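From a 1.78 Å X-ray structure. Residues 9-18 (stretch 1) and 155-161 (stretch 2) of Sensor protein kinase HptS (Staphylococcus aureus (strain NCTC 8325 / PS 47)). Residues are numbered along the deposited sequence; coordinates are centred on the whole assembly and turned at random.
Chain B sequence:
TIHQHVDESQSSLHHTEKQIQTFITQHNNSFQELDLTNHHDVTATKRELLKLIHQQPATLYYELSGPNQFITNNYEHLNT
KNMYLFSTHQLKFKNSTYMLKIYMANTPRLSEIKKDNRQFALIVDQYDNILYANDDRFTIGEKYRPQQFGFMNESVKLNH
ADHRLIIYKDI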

# COMPACT_ATOMS: atom_id res chain seq x y z
N SER B 9 29.69 16.08 0.60
CA SER B 9 28.51 15.25 0.77
C SER B 9 27.74 15.12 -0.53
O SER B 9 27.26 14.03 -0.87
CB SER B 9 27.62 15.81 1.88
OG SER B 9 28.12 15.47 3.16
N GLN B 10 27.60 16.22 -1.28
CA GLN B 10 26.97 16.15 -2.59
C GLN B 10 27.71 15.17 -3.49
O GLN B 10 27.09 14.31 -4.13
CB GLN B 10 26.92 17.53 -3.25
CG GLN B 10 26.16 17.58 -4.59
CD GLN B 10 27.00 17.17 -5.80
OE1 GLN B 10 28.23 17.09 -5.72
NE2 GLN B 10 26.33 16.92 -6.92
N SER B 11 29.04 15.27 -3.54
CA SER B 11 29.82 14.39 -4.39
C SER B 11 29.75 12.94 -3.92
O SER B 11 29.69 12.01 -4.73
CB SER B 11 31.27 14.87 -4.45
OG SER B 11 32.05 14.00 -5.25
N SER B 12 29.74 12.73 -2.60
CA SER B 12 29.62 11.38 -2.07
C SER B 12 28.24 10.80 -2.37
O SER B 12 28.12 9.64 -2.78
CB SER B 12 29.89 11.37 -0.56
OG SER B 12 30.01 10.05 -0.07
N LEU B 13 27.18 11.59 -2.16
CA LEU B 13 25.84 11.13 -2.52
C LEU B 13 25.70 10.97 -4.03
O LEU B 13 24.98 10.07 -4.49
CB LEU B 13 24.79 12.10 -1.98
CG LEU B 13 24.67 12.20 -0.46
CD1 LEU B 13 23.77 13.37 -0.07
CD2 LEU B 13 24.16 10.90 0.13
N HIS B 14 26.37 11.82 -4.80
CA HIS B 14 26.39 11.66 -6.25
C HIS B 14 27.01 10.32 -6.64
O HIS B 14 26.49 9.60 -7.49
CB HIS B 14 27.16 12.82 -6.89
CG HIS B 14 27.40 12.67 -8.36
ND1 HIS B 14 26.44 12.22 -9.23
CD2 HIS B 14 28.50 12.92 -9.11
CE1 HIS B 14 26.93 12.19 -10.45
NE2 HIS B 14 28.18 12.61 -10.41
N HIS B 15 28.13 9.96 -5.99
CA HIS B 15 28.81 8.72 -6.32
C HIS B 15 28.00 7.50 -5.89
O HIS B 15 27.93 6.51 -6.62
CB HIS B 15 30.20 8.70 -5.68
CG HIS B 15 31.06 7.55 -6.11
ND1 HIS B 15 31.64 7.49 -7.35
CD2 HIS B 15 31.44 6.43 -5.45
CE1 HIS B 15 32.35 6.37 -7.45
NE2 HIS B 15 32.24 5.72 -6.31
N THR B 16 27.38 7.56 -4.71
CA THR B 16 26.62 6.42 -4.21
C THR B 16 25.43 6.11 -5.11
O THR B 16 25.14 4.94 -5.40
CB THR B 16 26.15 6.69 -2.78
OG1 THR B 16 27.29 6.81 -1.92
CG2 THR B 16 25.27 5.55 -2.27
N GLU B 17 24.72 7.15 -5.57
CA GLU B 17 23.57 6.93 -6.44
C GLU B 17 23.99 6.31 -7.77
O GLU B 17 23.27 5.47 -8.32
CB GLU B 17 22.82 8.24 -6.66
CG GLU B 17 21.36 8.06 -7.02
CD GLU B 17 21.14 7.91 -8.52
OE1 GLU B 17 22.07 8.23 -9.29
OE2 GLU B 17 20.04 7.48 -8.92
N LYS B 18 25.15 6.72 -8.29
CA LYS B 18 25.68 6.11 -9.50
C LYS B 18 25.94 4.62 -9.30
O LYS B 18 25.59 3.79 -10.15
CB LYS B 18 26.96 6.83 -9.93
CG LYS B 18 27.75 6.21 -11.09
CD LYS B 18 28.81 5.21 -10.61
CE LYS B 18 28.96 4.08 -11.60
NZ LYS B 18 29.66 2.90 -11.04
N SER B 155 23.79 25.59 0.32
CA SER B 155 23.04 24.53 -0.34
C SER B 155 23.63 24.23 -1.71
O SER B 155 24.23 25.10 -2.36
CB SER B 155 21.56 24.91 -0.50
OG SER B 155 21.41 26.02 -1.36
N VAL B 156 23.47 22.98 -2.14
CA VAL B 156 23.82 22.55 -3.49
C VAL B 156 22.68 21.67 -4.01
O VAL B 156 21.85 21.17 -3.25
CB VAL B 156 25.15 21.77 -3.56
CG1 VAL B 156 26.33 22.67 -3.23
CG2 VAL B 156 25.11 20.55 -2.65
N LYS B 157 22.66 21.49 -5.32
CA LYS B 157 21.64 20.67 -5.97
C LYS B 157 22.13 19.24 -6.09
O LYS B 157 23.23 18.99 -6.59
CB LYS B 157 21.30 21.24 -7.35
CG LYS B 157 20.02 20.68 -7.96
CD LYS B 157 20.32 19.92 -9.25
CE LYS B 157 19.10 19.17 -9.76
NZ LYS B 157 19.48 17.89 -10.42
N LEU B 158 21.32 18.29 -5.62
CA LEU B 158 21.68 16.89 -5.72
C LEU B 158 21.53 16.41 -7.16
O LEU B 158 20.67 16.87 -7.91
CB LEU B 158 20.83 16.04 -4.78
CG LEU B 158 21.13 16.24 -3.29
CD1 LEU B 158 20.37 15.24 -2.43
CD2 LEU B 158 22.63 16.16 -3.02
N ASN B 159 22.39 15.46 -7.54
CA ASN B 159 22.55 15.13 -8.95
C ASN B 159 21.41 14.28 -9.50
O ASN B 159 21.06 14.41 -10.67
CB ASN B 159 23.89 14.41 -9.16
CG ASN B 159 24.16 14.09 -10.61
OD1 ASN B 159 23.90 12.97 -11.07
ND2 ASN B 159 24.69 15.06 -11.35
N HIS B 160 20.83 13.41 -8.67
CA HIS B 160 19.92 12.39 -9.16
C HIS B 160 18.46 12.84 -9.22
O HIS B 160 17.66 12.19 -9.91
CB HIS B 160 20.02 11.14 -8.28
CG HIS B 160 19.47 11.33 -6.91
ND1 HIS B 160 20.13 12.06 -5.94
CD2 HIS B 160 18.32 10.90 -6.34
CE1 HIS B 160 19.41 12.07 -4.83
NE2 HIS B 160 18.31 11.37 -5.05
N ALA B 161 18.10 13.91 -8.53
CA ALA B 161 16.72 14.38 -8.53
C ALA B 161 16.71 15.86 -8.21
O ALA B 161 17.74 16.46 -7.88
CB ALA B 161 15.85 13.59 -7.55
O HOH W 1 24.52 14.31 -5.39
O HOH W 2 22.97 12.17 -5.90

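A helix can pack against a strand and the turn that follows it without one direct hydrogen bond between them, and this contact in HptS is a compact example. Residues spaced along the helix, Gln10, Leu13, His14 and Glu17, meet a chain segment more than 140 residues away in sequence, and the links between them are van der Waals contacts and two water bridges.

Ser155 stays out of reach. The contact begins at Val156, whose CA-to-CB bond points toward the helix and brings Val156 CG2 to 3.6 Å from Gln10 CB, so that the aliphatic base of a polar residue serves as a nonpolar surface. Lys157, whose CA-to-CB bond points away, turns its amine back to its own segment: Lys157 NZ donates to Leu158 O at 3.0 Å and weakly to Ala161 O at 3.4 Å. Lys157 O lies 3.7 Å from Gln10 NE2, without a hydrogen bond.

Leu158 leaves the backbone sideways, yet its end comes nearer the helix. Leu158 CD2 lies 4.1 Å from Gln10 CG and 4.2 Å from Leu13 CD1, the latter an apolar contact between two buried leucines.

At Asn159 the first water enters. Water 1 donates to Gln10 O at 2.9 Å and accepts from Asn159 N at 3.2 Å, joining the two backbones; Gln10 O also receives His14 N at 2.7 Å within the helix, so the bridge adds to a helical bond without replacing it. The side chain is less productive: Asn159 OD1 sits 3.2 Å from His14 ND1, but the angle is too poor for a hydrogen bond.

His160 closes the contact. His160 CB packs 3.4 Å from Glu17 CD, while His160 ND1 is hydrogen-bonded to water 2 at 2.8 Å. Water 2 donates weakly to Leu13 O at 3.2 Å, forming a second bridge three residues further along the helix.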